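Local coordinates for fibronectin type-III domain-containing protein (Caldanaerobacter subterraneus subsp. tengcongensis, PDB 7JGU), which is of unknown function but forms a hyperthermally stable fibronectin type III-like domain, one piece of a longer and probably exported bacterial protein, at residues D5-W11 with L24-K30; N18-L22 with N60-N64; K33-I37 with A49-L54; N64-A70 with T84-D90. One frame throughout, in Å; residues are numbered along the deposited sequence. Where two conformers were deposited one is given.

Contact 1. Residues D5-W11 with L24-K30. Unlike the reference sequence in segment 24-30: Thr25 (reference Arg).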
loop_
_atom_site.group_PDB
_atom_site.type_symbol
_atom_site.label_atom_id
_atom_site.label_comp_id
_atom_site.label_asym_id
_atom_site.label_seq_id
_atom_site.Cartn_x
_atom_site.Cartn_y
_atom_site.Cartn_z
ATOM N N ASP A 5 15.151 -4.074 1.183
ATOM C CA ASP A 5 14.853 -3.318 2.380
ATOM C C ASP A 5 13.339 -3.201 2.551
ATOM O O ASP A 5 12.562 -3.336 1.609
ATOM C CB ASP A 5 15.415 -1.904 2.248
ATOM C CG ASP A 5 16.926 -1.818 2.452
ATOM O OD1 ASP A 5 17.581 -2.831 2.753
ATOM O OD2 ASP A 5 17.471 -0.704 2.309
ATOM N N GLU A 6 12.923 -2.935 3.765
ATOM C CA GLU A 6 11.526 -2.568 3.999
ATOM C C GLU A 6 11.261 -1.177 3.431
ATOM O O GLU A 6 12.077 -0.271 3.625
ATOM C CB GLU A 6 11.329 -2.588 5.510
ATOM C CG GLU A 6 9.943 -2.423 5.992
ATOM C CD GLU A 6 9.862 -2.417 7.518
ATOM O OE1 GLU A 6 10.390 -3.358 8.152
ATOM O OE2 GLU A 6 9.277 -1.476 8.086
ATOM N N PRO A 7 10.151 -0.961 2.704
ATOM C CA PRO A 7 9.828 0.398 2.264
ATOM C C PRO A 7 9.609 1.309 3.450
ATOM O O PRO A 7 9.146 0.882 4.506
ATOM C CB PRO A 7 8.539 0.221 1.449
ATOM C CG PRO A 7 8.553 -1.199 1.028
ATOM C CD PRO A 7 9.169 -1.940 2.186
ATOM N N VAL A 8 9.915 2.577 3.222
ATOM C CA VAL A 8 9.663 3.637 4.183
ATOM C C VAL A 8 8.855 4.713 3.479
ATOM O O VAL A 8 8.633 4.661 2.268
ATOM C CB VAL A 8 10.953 4.192 4.820
ATOM C CG1 VAL A 8 11.651 3.089 5.620
ATOM C CG2 VAL A 8 11.891 4.753 3.769
ATOM N N GLY A 9 8.404 5.691 4.251
ATOM C CA GLY A 9 7.582 6.736 3.680
ATOM C C GLY A 9 6.293 6.230 3.072
ATOM O O GLY A 9 5.834 6.785 2.069
ATOM N N PHE A 10 5.701 5.185 3.642
ATOM C CA PHE A 10 4.463 4.610 3.113
ATOM C C PHE A 10 3.314 5.464 3.621
ATOM O O PHE A 10 3.057 5.511 4.828
ATOM C CB PHE A 10 4.310 3.170 3.583
ATOM C CG PHE A 10 3.079 2.466 3.081
ATOM C CD1 PHE A 10 2.502 2.802 1.881
ATOM C CD2 PHE A 10 2.529 1.441 3.818
ATOM C CE1 PHE A 10 1.365 2.116 1.442
ATOM C CE2 PHE A 10 1.418 0.776 3.388
ATOM C CZ PHE A 10 0.860 1.099 2.195
ATOM N N TRP A 11 2.660 6.163 2.712
ATOM C CA TRP A 11 1.599 7.102 3.028
ATOM C C TRP A 11 0.363 6.768 2.217
ATOM O O TRP A 11 0.449 6.365 1.060
ATOM C CB TRP A 11 2.043 8.518 2.680
ATOM C CG TRP A 11 3.296 8.930 3.405
ATOM C CD1 TRP A 11 3.672 8.573 4.672
ATOM C CD2 TRP A 11 4.348 9.756 2.901
ATOM N NE1 TRP A 11 4.879 9.127 4.983
ATOM C CE2 TRP A 11 5.330 9.853 3.909
ATOM C CE3 TRP A 11 4.567 10.409 1.684
ATOM C CZ2 TRP A 11 6.496 10.596 3.748
ATOM C CZ3 TRP A 11 5.730 11.138 1.520
ATOM C CH2 TRP A 11 6.682 11.230 2.547
ATOM N N LEU A 24 -1.930 5.399 -2.575
ATOM C CA LEU A 24 -0.824 4.901 -1.768
ATOM C C LEU A 24 0.491 5.276 -2.431
ATOM O O LEU A 24 0.634 5.160 -3.642
ATOM C CB LEU A 24 -0.901 3.375 -1.696
ATOM C CG LEU A 24 -1.904 2.794 -0.709
ATOM C CD1 LEU A 24 -3.301 3.364 -0.885
ATOM C CD2 LEU A 24 -1.922 1.284 -0.809
ATOM N N THR A 25 1.459 5.694 -1.628
ATOM C CA THR A 25 2.778 5.982 -2.160
ATOM C C THR A 25 3.826 5.564 -1.146
ATOM O O THR A 25 3.558 5.457 0.054
ATOM C CB THR A 25 2.955 7.454 -2.527
ATOM O OG1 THR A 25 4.125 7.584 -3.338
ATOM C CG2 THR A 25 3.131 8.292 -1.292
ATOM N N TRP A 26 5.029 5.319 -1.642
ATOM C CA TRP A 26 6.115 4.855 -0.793
ATOM C C TRP A 26 7.436 5.204 -1.464
ATOM O O TRP A 26 7.495 5.568 -2.636
ATOM C CB TRP A 26 6.015 3.340 -0.509
ATOM C CG TRP A 26 5.917 2.534 -1.755
ATOM C CD1 TRP A 26 6.947 2.031 -2.492
ATOM C CD2 TRP A 26 4.718 2.157 -2.447
ATOM N NE1 TRP A 26 6.471 1.386 -3.582
ATOM C CE2 TRP A 26 5.107 1.424 -3.579
ATOM C CE3 TRP A 26 3.360 2.374 -2.217
ATOM C CZ2 TRP A 26 4.205 0.915 -4.486
ATOM C CZ3 TRP A 26 2.464 1.852 -3.108
ATOM C CH2 TRP A 26 2.884 1.149 -4.239
ATOM N N SER A 27 8.509 5.041 -0.704
ATOM C CA SER A 27 9.816 5.408 -1.222
ATOM C C SER A 27 10.395 4.304 -2.103
ATOM O O SER A 27 10.072 3.130 -1.972
ATOM C CB SER A 27 10.774 5.666 -0.069
ATOM O OG SER A 27 11.028 4.458 0.625
ATOM N N GLU A 28 11.301 4.705 -2.989
ATOM C CA GLU A 28 12.102 3.739 -3.718
ATOM C C GLU A 28 12.879 2.923 -2.696
ATOM O O GLU A 28 13.373 3.456 -1.711
ATOM C CB GLU A 28 13.057 4.481 -4.641
ATOM C CG GLU A 28 13.749 3.575 -5.624
ATOM C CD GLU A 28 14.502 4.329 -6.704
ATOM O OE1 GLU A 28 15.142 3.661 -7.528
ATOM O OE2 GLU A 28 14.448 5.580 -6.731
ATOM N N THR A 29 12.980 1.623 -2.929
ATOM C CA THR A 29 13.459 0.674 -1.940
ATOM C C THR A 29 14.611 -0.146 -2.506
ATOM O O THR A 29 14.480 -0.758 -3.564
ATOM C CB THR A 29 12.298 -0.224 -1.524
ATOM O OG1 THR A 29 11.225 0.577 -1.003
ATOM C CG2 THR A 29 12.708 -1.220 -0.491
ATOM N N LYS A 30 15.726 -0.181 -1.780
ATOM C CA LYS A 30 16.884 -0.941 -2.223
ATOM C C LYS A 30 16.510 -2.393 -2.443
ATOM O O LYS A 30 15.910 -3.036 -1.575
ATOM C CB LYS A 30 17.983 -0.844 -1.170
ATOM C CG LYS A 30 19.244 -1.571 -1.541
ATOM C CD LYS A 30 19.260 -2.964 -0.920
ATOM C CE LYS A 30 20.654 -3.557 -0.916
ATOM N NZ LYS A 30 20.624 -4.949 -0.400
HETATM O O HOH W 1 15.921 1.075 0.776
HETATM O O HOH W 2 18.170 -5.335 1.979
#

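Contact 2. Residues N18-L22 with N60-N64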
loop_
_atom_site.group_PDB
_atom_site.type_symbol
_atom_site.label_atom_id
_atom_site.label_comp_id
_atom_site.label_asym_id
_atom_site.label_seq_id
_atom_site.Cartn_x
_atom_site.Cartn_y
_atom_site.Cartn_z
ATOM N N ASN A 18 -12.797 13.148 -3.820
ATOM C CA ASN A 18 -13.128 11.778 -4.181
ATOM C C ASN A 18 -13.112 10.930 -2.916
ATOM O O ASN A 18 -12.077 10.821 -2.247
ATOM C CB ASN A 18 -12.087 11.254 -5.176
ATOM C CG ASN A 18 -12.512 9.973 -5.844
ATOM O OD1 ASN A 18 -12.777 8.962 -5.185
ATOM N ND2 ASN A 18 -12.558 9.986 -7.166
ATOM N N ASP A 19 -14.255 10.319 -2.604
ATOM C CA ASP A 19 -14.419 9.513 -1.401
ATOM C C ASP A 19 -14.424 8.017 -1.690
ATOM O O ASP A 19 -14.780 7.222 -0.813
ATOM C CB ASP A 19 -15.701 9.906 -0.664
ATOM C CG ASP A 19 -15.725 11.375 -0.271
ATOM O OD1 ASP A 19 -14.646 11.956 -0.027
ATOM O OD2 ASP A 19 -16.831 11.946 -0.206
ATOM N N HIS A 20 -14.015 7.613 -2.890
ATOM C CA HIS A 20 -14.027 6.215 -3.290
ATOM C C HIS A 20 -12.647 5.699 -3.664
ATOM O O HIS A 20 -12.527 4.572 -4.149
ATOM C CB HIS A 20 -14.961 6.039 -4.480
ATOM C CG HIS A 20 -16.399 6.217 -4.130
ATOM N ND1 HIS A 20 -17.032 7.439 -4.164
ATOM C CD2 HIS A 20 -17.322 5.329 -3.690
ATOM C CE1 HIS A 20 -18.292 7.290 -3.791
ATOM N NE2 HIS A 20 -18.495 6.016 -3.503
ATOM N N THR A 21 -11.611 6.495 -3.455
ATOM C CA THR A 21 -10.280 6.159 -3.929
ATOM C C THR A 21 -9.284 6.679 -2.918
ATOM O O THR A 21 -9.484 7.733 -2.320
ATOM C CB THR A 21 -9.996 6.874 -5.267
ATOM O OG1 THR A 21 -11.111 6.727 -6.159
ATOM C CG2 THR A 21 -8.741 6.337 -5.914
ATOM N N LEU A 22 -8.187 5.940 -2.760
ATOM C CA LEU A 22 -7.039 6.396 -1.990
ATOM C C LEU A 22 -5.782 6.184 -2.816
ATOM O O LEU A 22 -5.693 5.220 -3.584
ATOM C CB LEU A 22 -6.913 5.636 -0.665
ATOM C CG LEU A 22 -8.000 5.981 0.360
ATOM C CD1 LEU A 22 -7.959 4.994 1.529
ATOM C CD2 LEU A 22 -7.852 7.411 0.843
ATOM N N ASN A 60 -12.694 1.938 -5.866
ATOM C CA ASN A 60 -13.931 1.267 -5.465
ATOM C C ASN A 60 -13.996 1.047 -3.957
ATOM O O ASN A 60 -14.500 0.028 -3.476
ATOM C CB ASN A 60 -14.143 -0.021 -6.255
ATOM C CG ASN A 60 -14.310 0.246 -7.737
ATOM O OD1 ASN A 60 -14.927 1.238 -8.129
ATOM N ND2 ASN A 60 -13.748 -0.619 -8.565
ATOM N N LEU A 61 -13.534 2.036 -3.211
ATOM C CA LEU A 61 -13.636 2.043 -1.763
ATOM C C LEU A 61 -14.947 2.681 -1.323
ATOM O O LEU A 61 -15.615 3.377 -2.091
ATOM C CB LEU A 61 -12.453 2.811 -1.164
ATOM C CG LEU A 61 -11.086 2.194 -1.469
ATOM C CD1 LEU A 61 -10.002 3.065 -0.878
ATOM C CD2 LEU A 61 -10.979 0.773 -0.959
ATOM N N SER A 62 -15.307 2.432 -0.075
ATOM C CA SER A 62 -16.518 3.013 0.493
ATOM C C SER A 62 -16.211 4.352 1.153
ATOM O O SER A 62 -15.151 4.516 1.763
ATOM C CB SER A 62 -17.093 2.075 1.545
ATOM O OG SER A 62 -17.561 0.878 0.947
ATOM N N PRO A 63 -17.115 5.328 1.056
ATOM C CA PRO A 63 -16.909 6.595 1.763
ATOM C C PRO A 63 -16.901 6.412 3.277
ATOM O O PRO A 63 -17.412 5.432 3.836
ATOM C CB PRO A 63 -18.107 7.457 1.335
ATOM C CG PRO A 63 -18.588 6.856 0.060
ATOM C CD PRO A 63 -18.270 5.381 0.143
ATOM N N ASN A 64 -16.309 7.394 3.943
ATOM C CA ASN A 64 -16.357 7.518 5.400
ATOM C C ASN A 64 -15.753 6.321 6.107
ATOM O O ASN A 64 -16.161 5.964 7.214
ATOM C CB ASN A 64 -17.780 7.770 5.888
ATOM C CG ASN A 64 -18.321 9.052 5.368
ATOM O OD1 ASN A 64 -17.645 10.076 5.431
ATOM N ND2 ASN A 64 -19.529 9.013 4.819
HETATM O O HOH W 3 -12.668 4.726 -7.309
#

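Contact 3. Residues K33-I37 with A49-L54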
loop_
_atom_site.group_PDB
_atom_site.type_symbol
_atom_site.label_atom_id
_atom_site.label_comp_id
_atom_site.label_asym_id
_atom_site.label_seq_id
_atom_site.Cartn_x
_atom_site.Cartn_y
_atom_site.Cartn_z
ATOM N N LYS A 33 12.323 -5.384 -6.724
ATOM C CA LYS A 33 11.892 -5.557 -8.100
ATOM C C LYS A 33 10.414 -5.239 -8.279
ATOM O O LYS A 33 10.000 -4.837 -9.363
ATOM C CB LYS A 33 12.153 -6.993 -8.566
ATOM C CG LYS A 33 13.616 -7.363 -8.604
ATOM C CD LYS A 33 14.355 -6.561 -9.654
ATOM C CE LYS A 33 15.819 -6.952 -9.722
ATOM N NZ LYS A 33 16.002 -8.156 -10.557
ATOM N N TYR A 34 9.613 -5.423 -7.235
ATOM C CA TYR A 34 8.223 -4.986 -7.255
ATOM C C TYR A 34 7.758 -4.865 -5.820
ATOM O O TYR A 34 8.485 -5.184 -4.878
ATOM C CB TYR A 34 7.336 -5.901 -8.094
ATOM C CG TYR A 34 7.087 -7.286 -7.573
ATOM C CD1 TYR A 34 7.940 -8.331 -7.887
ATOM C CD2 TYR A 34 5.958 -7.574 -6.833
ATOM C CE1 TYR A 34 7.681 -9.612 -7.453
ATOM C CE2 TYR A 34 5.695 -8.852 -6.398
ATOM C CZ TYR A 34 6.556 -9.861 -6.706
ATOM O OH TYR A 34 6.263 -11.139 -6.268
ATOM N N TYR A 35 6.526 -4.384 -5.673
ATOM C CA TYR A 35 5.880 -4.167 -4.396
ATOM C C TYR A 35 4.512 -4.825 -4.439
ATOM O O TYR A 35 3.885 -4.891 -5.498
ATOM C CB TYR A 35 5.715 -2.670 -4.121
ATOM C CG TYR A 35 6.997 -1.896 -4.205
ATOM C CD1 TYR A 35 7.438 -1.378 -5.412
ATOM C CD2 TYR A 35 7.788 -1.711 -3.093
ATOM C CE1 TYR A 35 8.643 -0.674 -5.501
ATOM C CE2 TYR A 35 8.984 -1.008 -3.173
ATOM C CZ TYR A 35 9.407 -0.498 -4.374
ATOM O OH TYR A 35 10.601 0.199 -4.458
ATOM N N GLU A 36 4.062 -5.297 -3.283
ATOM C CA GLU A 36 2.754 -5.919 -3.170
ATOM C C GLU A 36 1.985 -5.264 -2.038
ATOM O O GLU A 36 2.535 -5.031 -0.962
ATOM C CB GLU A 36 2.870 -7.425 -2.931
ATOM C CG GLU A 36 1.605 -8.204 -3.226
ATOM C CD GLU A 36 1.835 -9.680 -3.449
ATOM O OE1 GLU A 36 3.004 -10.120 -3.541
ATOM O OE2 GLU A 36 0.832 -10.412 -3.533
ATOM N N ILE A 37 0.729 -4.950 -2.304
ATOM C CA ILE A 37 -0.141 -4.242 -1.389
ATOM C C ILE A 37 -1.274 -5.148 -0.967
ATOM O O ILE A 37 -1.897 -5.813 -1.798
ATOM C CB ILE A 37 -0.733 -3.012 -2.106
ATOM C CG1 ILE A 37 0.369 -2.132 -2.686
ATOM C CG2 ILE A 37 -1.685 -2.270 -1.185
ATOM C CD1 ILE A 37 -0.160 -1.181 -3.751
ATOM N N ALA A 49 -2.940 -5.630 -4.945
ATOM C CA ALA A 49 -2.255 -5.393 -6.204
ATOM C C ALA A 49 -0.762 -5.598 -6.031
ATOM O O ALA A 49 -0.239 -5.542 -4.916
ATOM C CB ALA A 49 -2.493 -3.984 -6.735
ATOM N N SER A 50 -0.086 -5.818 -7.161
ATOM C CA SER A 50 1.367 -5.784 -7.257
ATOM C C SER A 50 1.751 -4.708 -8.263
ATOM O O SER A 50 1.073 -4.526 -9.269
ATOM C CB SER A 50 1.928 -7.126 -7.745
ATOM O OG SER A 50 1.587 -8.164 -6.849
ATOM N N THR A 51 2.864 -4.016 -8.022
ATOM C CA THR A 51 3.292 -2.966 -8.934
ATOM C C THR A 51 4.793 -2.811 -8.869
ATOM O O THR A 51 5.407 -3.097 -7.846
ATOM C CB THR A 51 2.607 -1.636 -8.617
ATOM O OG1 THR A 51 2.982 -0.641 -9.579
ATOM C CG2 THR A 51 2.971 -1.137 -7.265
ATOM N N ASP A 52 5.366 -2.317 -9.951
ATOM C CA ASP A 52 6.760 -1.907 -9.970
ATOM C C ASP A 52 6.913 -0.400 -9.849
ATOM O O ASP A 52 8.036 0.118 -9.894
ATOM C CB ASP A 52 7.504 -2.466 -11.193
ATOM C CG ASP A 52 6.987 -1.941 -12.506
ATOM O OD1 ASP A 52 6.033 -1.157 -12.537
ATOM O OD2 ASP A 52 7.563 -2.332 -13.547
ATOM N N LYS A 53 5.812 0.311 -9.648
ATOM C CA LYS A 53 5.828 1.747 -9.444
ATOM C C LYS A 53 5.944 2.064 -7.953
ATOM O O LYS A 53 5.995 1.173 -7.103
ATOM C CB LYS A 53 4.555 2.362 -10.020
ATOM C CG LYS A 53 4.281 2.020 -11.455
ATOM C CD LYS A 53 5.418 2.422 -12.373
ATOM C CE LYS A 53 5.025 2.250 -13.840
ATOM N NZ LYS A 53 4.985 0.817 -14.243
ATOM N N LEU A 54 5.980 3.355 -7.632
ATOM C CA LEU A 54 6.066 3.853 -6.262
ATOM C C LEU A 54 4.762 4.454 -5.782
ATOM O O LEU A 54 4.738 5.114 -4.739
ATOM C CB LEU A 54 7.200 4.858 -6.138
ATOM C CG LEU A 54 8.567 4.361 -6.574
ATOM C CD1 LEU A 54 9.619 5.457 -6.379
ATOM C CD2 LEU A 54 8.954 3.115 -5.821
#

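Contact 4. Residues N64-A70 with T84-D90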
loop_
_atom_site.group_PDB
_atom_site.type_symbol
_atom_site.label_atom_id
_atom_site.label_comp_id
_atom_site.label_asym_id
_atom_site.label_seq_id
_atom_site.Cartn_x
_atom_site.Cartn_y
_atom_site.Cartn_z
ATOM N N ASN A 64 -16.309 7.394 3.943
ATOM C CA ASN A 64 -16.357 7.518 5.400
ATOM C C ASN A 64 -15.753 6.321 6.107
ATOM O O ASN A 64 -16.161 5.964 7.214
ATOM C CB ASN A 64 -17.780 7.770 5.888
ATOM C CG ASN A 64 -18.321 9.052 5.368
ATOM O OD1 ASN A 64 -17.645 10.076 5.431
ATOM N ND2 ASN A 64 -19.529 9.013 4.819
ATOM N N THR A 65 -14.741 5.711 5.512
ATOM C CA THR A 65 -14.183 4.477 6.038
ATOM C C THR A 65 -12.689 4.655 6.236
ATOM O O THR A 65 -12.006 5.246 5.390
ATOM C CB THR A 65 -14.476 3.337 5.048
ATOM O OG1 THR A 65 -15.898 3.248 4.846
ATOM C CG2 THR A 65 -13.939 1.998 5.561
ATOM N N LYS A 66 -12.187 4.147 7.360
ATOM C CA LYS A 66 -10.759 4.089 7.629
ATOM C C LYS A 66 -10.219 2.812 7.016
ATOM O O LYS A 66 -10.690 1.710 7.321
ATOM C CB LYS A 66 -10.493 4.117 9.130
ATOM C CG LYS A 66 -9.011 4.063 9.464
ATOM C CD LYS A 66 -8.796 3.915 10.958
ATOM C CE LYS A 66 -7.324 3.948 11.308
ATOM N NZ LYS A 66 -6.781 5.337 11.266
ATOM N N TYR A 67 -9.222 2.955 6.159
ATOM C CA TYR A 67 -8.578 1.839 5.498
ATOM C C TYR A 67 -7.134 1.758 5.947
ATOM O O TYR A 67 -6.429 2.765 5.997
ATOM C CB TYR A 67 -8.633 2.001 3.980
ATOM C CG TYR A 67 -10.004 1.747 3.416
ATOM C CD1 TYR A 67 -10.460 0.457 3.203
ATOM C CD2 TYR A 67 -10.850 2.792 3.109
ATOM C CE1 TYR A 67 -11.714 0.216 2.687
ATOM C CE2 TYR A 67 -12.104 2.554 2.599
ATOM C CZ TYR A 67 -12.533 1.274 2.394
ATOM O OH TYR A 67 -13.792 1.052 1.886
ATOM N N THR A 68 -6.695 0.548 6.217
ATOM C CA THR A 68 -5.312 0.262 6.548
ATOM C C THR A 68 -4.773 -0.695 5.509
ATOM O O THR A 68 -5.438 -1.681 5.163
ATOM C CB THR A 68 -5.192 -0.328 7.951
ATOM O OG1 THR A 68 -5.742 0.595 8.903
ATOM C CG2 THR A 68 -3.740 -0.591 8.299
ATOM N N PHE A 69 -3.560 -0.414 5.045
ATOM C CA PHE A 69 -2.900 -1.210 4.026
ATOM C C PHE A 69 -1.553 -1.690 4.525
ATOM O O PHE A 69 -0.923 -1.043 5.343
ATOM C CB PHE A 69 -2.707 -0.405 2.739
ATOM C CG PHE A 69 -3.993 0.089 2.146
ATOM C CD1 PHE A 69 -4.730 -0.725 1.312
ATOM C CD2 PHE A 69 -4.497 1.341 2.466
ATOM C CE1 PHE A 69 -5.934 -0.290 0.783
ATOM C CE2 PHE A 69 -5.700 1.773 1.936
ATOM C CZ PHE A 69 -6.404 0.963 1.093
ATOM N N ALA A 70 -1.121 -2.822 3.994
ATOM C CA ALA A 70 0.190 -3.396 4.257
ATOM C C ALA A 70 0.950 -3.482 2.945
ATOM O O ALA A 70 0.376 -3.776 1.902
ATOM C CB ALA A 70 0.093 -4.765 4.905
ATOM N N THR A 84 2.832 -0.874 7.371
ATOM C CA THR A 84 1.432 -0.490 7.227
ATOM C C THR A 84 1.246 1.019 7.273
ATOM O O THR A 84 2.079 1.755 7.793
ATOM C CB THR A 84 0.521 -1.161 8.270
ATOM O OG1 THR A 84 0.917 -0.748 9.584
ATOM C CG2 THR A 84 0.564 -2.677 8.153
ATOM N N ALA A 85 0.110 1.454 6.741
ATOM C CA ALA A 85 -0.272 2.855 6.761
ATOM C C ALA A 85 -1.782 2.917 6.607
ATOM O O ALA A 85 -2.397 1.999 6.069
ATOM C CB ALA A 85 0.400 3.645 5.642
ATOM N N SER A 86 -2.367 4.026 7.054
ATOM C CA SER A 86 -3.811 4.156 7.084
ATOM C C SER A 86 -4.232 5.540 6.625
ATOM O O SER A 86 -3.484 6.503 6.742
ATOM C CB SER A 86 -4.359 3.999 8.516
ATOM O OG SER A 86 -4.094 2.723 9.044
ATOM N N SER A 87 -5.476 5.632 6.153
ATOM C CA SER A 87 -6.154 6.912 6.000
ATOM C C SER A 87 -7.652 6.642 5.915
ATOM O O SER A 87 -8.109 5.508 6.037
ATOM C CB SER A 87 -5.664 7.726 4.803
ATOM O OG SER A 87 -6.156 9.060 4.895
ATOM N N THR A 88 -8.416 7.693 5.720
ATOM C CA THR A 88 -9.854 7.546 5.612
ATOM C C THR A 88 -10.344 8.180 4.321
ATOM O O THR A 88 -9.718 9.084 3.764
ATOM C CB THR A 88 -10.602 8.177 6.798
ATOM O OG1 THR A 88 -10.593 9.600 6.663
ATOM C CG2 THR A 88 -9.968 7.771 8.124
ATOM N N THR A 89 -11.491 7.702 3.867
ATOM C CA THR A 89 -12.233 8.319 2.766
ATOM C C THR A 89 -13.330 9.237 3.288
ATOM O O THR A 89 -14.425 9.296 2.714
ATOM C CB THR A 89 -12.847 7.222 1.921
ATOM O OG1 THR A 89 -13.583 6.360 2.796
ATOM C CG2 THR A 89 -11.785 6.430 1.187
ATOM N N ASP A 90 -13.088 9.939 4.394
ATOM C CA ASP A 90 -14.122 10.776 4.986
ATOM C C ASP A 90 -14.485 11.919 4.047
ATOM O O ASP A 90 -13.614 12.573 3.467
ATOM C CB ASP A 90 -13.632 11.334 6.323
ATOM C CG ASP A 90 -13.864 10.373 7.476
ATOM O OD1 ASP A 90 -14.023 9.160 7.222
ATOM O OD2 ASP A 90 -13.887 10.831 8.638
#

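Contact 1. Residues D5-W11 with L24-K30
Ser27 bonds to Val8 O twice. Its backbone N lies 3.0 Å from Val8 O. In the conformer given, Ser27 OG donates to the same oxygen at 2.9 Å, from well above the carbonyl plane. It gets there because OG stands between the backbone N and the carbonyl carbon (chi1 67°).

Toward the strand, Trp11 and Thr25 form an antiparallel hydrogen-bonded pair, with Trp11 N 2.9 Å from Thr25 O. Their side chains lie side by side on one face, and Thr25 CG2 is 3.9 Å from Trp11 CE3. Thr25 stands where the reference sequence has arginine. Thr25 O lies at the edge of the Phe10 ring, in its plane, and Phe10 CE1 packs on Leu24 CG at 4.0 Å.

At the other end Asp5 N donates to Lys30 O. Thr29 sits between, tightly: its CG2 lies 3.0 Å from Asp5 O, and OG1 touches Pro7 CA and CB while donating to Ser27 O at 3.0 Å. With an alanine in place of Thr29, Ser27 O would probably lose its hydroxyl partner and a gap would open beside Pro7.

Farther out, Thr25 OG1 bonds to Leu54 O. The Trp26 ring meets Tyr35 with planes about 55° apart. Phe10 also rests on Leu71 and Ala85.

Backbone amides and small hydroxyls thus do most of the joining of the N-terminal segment to the end of strand 21-25. One water links Asp5 OD2 to the backbone N of Lys30; another links OD1 to NZ, weakly. The charged atoms do not touch, so their attraction is probably modest.

Contact 2. Residues N18-L22 with N60-N64
Asn60 N lies 3.1 Å from His20 O, at an angle poor for a bond. A water accepts from Asn60 N and donates to Thr21 OG1 at 2.8 Å.

The next amide does bond: Leu61 N reaches His20 O at 2.9 Å (N-H...O 164°). Leu61 CD1 packs on Leu22 CD1 at 3.7 Å, the two side chains crossing at about a right angle. Leu61 O comes within 3.0 Å of His20 CD2.

Ser62 turns away, and its N and O bond to Tyr67 OH and Thr89 OG1.

Pro63 ends the contact. Its CG is 3.7 Å from His20 NE2, and its CB is 4.0 Å from Asp19 CB. The imidazole reaches it with CG anti to the carbonyl carbon (chi1 -70°). A glycine at Pro63 would probably leave the His20 ring without its apolar support and freer to turn.

Behind this, Asn18 OD1 accepts from His20 N at 2.9 Å, an Asx turn that shapes the corner.

The contact is at the surface, at one end of the domain. It ties the start of strand 21-25 to the loop between strands 55-58 and 66-75. Leu22 continues inward onto Tyr67, Phe69 and Val12.

Contact 3. Residues K33-I37 with A49-L54
Tyr35 lays its ring beyond the paired strands, against the turn that follows strand 44-51. Its CD1 is 3.4 Å from Lys53 O, and its OH is 3.6 Å from Leu54 CD2. The ring is sent that way by a first torsion with CG anti to the carbonyl carbon (chi1 -55°). The edge of the ring also meets Thr51 O. The hydroxyl takes part in a weak hydrogen bond with Thr29 N.

The turn itself is tied down locally. Thr51 OG1 accepts from Lys53 N at 3.0 Å, forming an ST turn. Lys53 NZ makes a salt bridge to Asp52 OD1 at 2.8 Å, meeting the carboxylate on its syn side.

The strands form an antiparallel hairpin. Tyr35 and Thr51 are a hydrogen-bonded pair, as are Ile37 and Ala49. Ile37 N lies 2.8 Å from Ala49 O, while the return bond from Ala49 N to Ile37 O is weak at 3.3 Å. Glu36 and Ser50 make the non-hydrogen-bonded pair between them. On their face Ser50 OG lies 3.6 Å from Glu36 CG. Near the pairing's end Tyr34 CB meets backbone, 3.4 Å from Thr51 O.

On the face of Tyr35, Ile37, Ala49 and Thr51, the side chains gather round Trp26 and Tyr56. Lys33 and Tyr34 both face Val74, a classic beta bulge, and Lys33 NZ makes a salt bridge to Glu76.

The hairpin has an apolar, aromatic inner side and a polar outer one. The Asp52-Lys53 salt bridge sits at the exposed edge. Surface salt bridges contribute to the natural domain's extreme thermal stability; this pair's share is unknown.

Contact 4. Residues N64-A70 with T84-D90
Thr68 OG1 and Ser86 OG share a hydrogen bond of 2.7 Å across the strands. Either could donate. Thr68 OG1 is placed for it anti to the carbonyl carbon (chi1 -59°), beside its own backbone N.

Other hydrogen bonds are mainly backbone. Tyr67 pairs with Ser87 and Phe69 with Ala85, each by two N-H...O bonds; Tyr67 N to Ser87 O is 2.8 Å. Past the strand ends Thr89 takes over. Its N donates to Thr65 O, and its OG1 accepts from Thr65 N at 3.0 Å. Its O receives Asn64 N at 2.9 Å, from far above the carbonyl plane. The same OG1 also bonds to Ser62 O.

CA-H...O contacts fill the positions between. Thr84 CA comes 3.1 Å from Phe69 O, and Ser86 CA is 3.2 Å from Tyr67 O.

Apolar contacts are lighter. Lys66 CB lies 3.8 Å from Thr88 CG2, and Ala70 CB is 3.9 Å from Thr84 CG2. Thr89 CG2 touches Tyr67 CE2, while Thr65 CG2 lies over a face of the same ring. Phe69 and Ala85 point the other way from Thr68, onto Phe10 and Val12.

This is an antiparallel hairpin at the edge of the four-strand sheet. Thr89 prolongs the bonding beyond the last strand pair with its backbone and its hydroxyl. Threonine and serine form much of its outer face, and the aromatic rings belong to the sandwich interior.

Overall arrangement
The domain is a beta sandwich, and the four contacts sample both sheets and loops at both ends. Contacts 1, 3 and 4 are partly buried, each with an inner side in the core, while contact 2 lies at the surface. Contacts 3 and 4 are hairpins of the same four-strand sheet, touching where Ile37 meets Phe69. Contacts 1 and 2 share strand 21-25 of the three-strand sheet, but lie about 22 Å apart between centres. Contact 2 is joined to contact 4 through Asn64 and the bonds of Ser62. Regular strand pairing dominates contacts 3 and 4, while contact 2 has one direct hydrogen bond and side-chain packing. Water bridges appear in contacts 1 and 2.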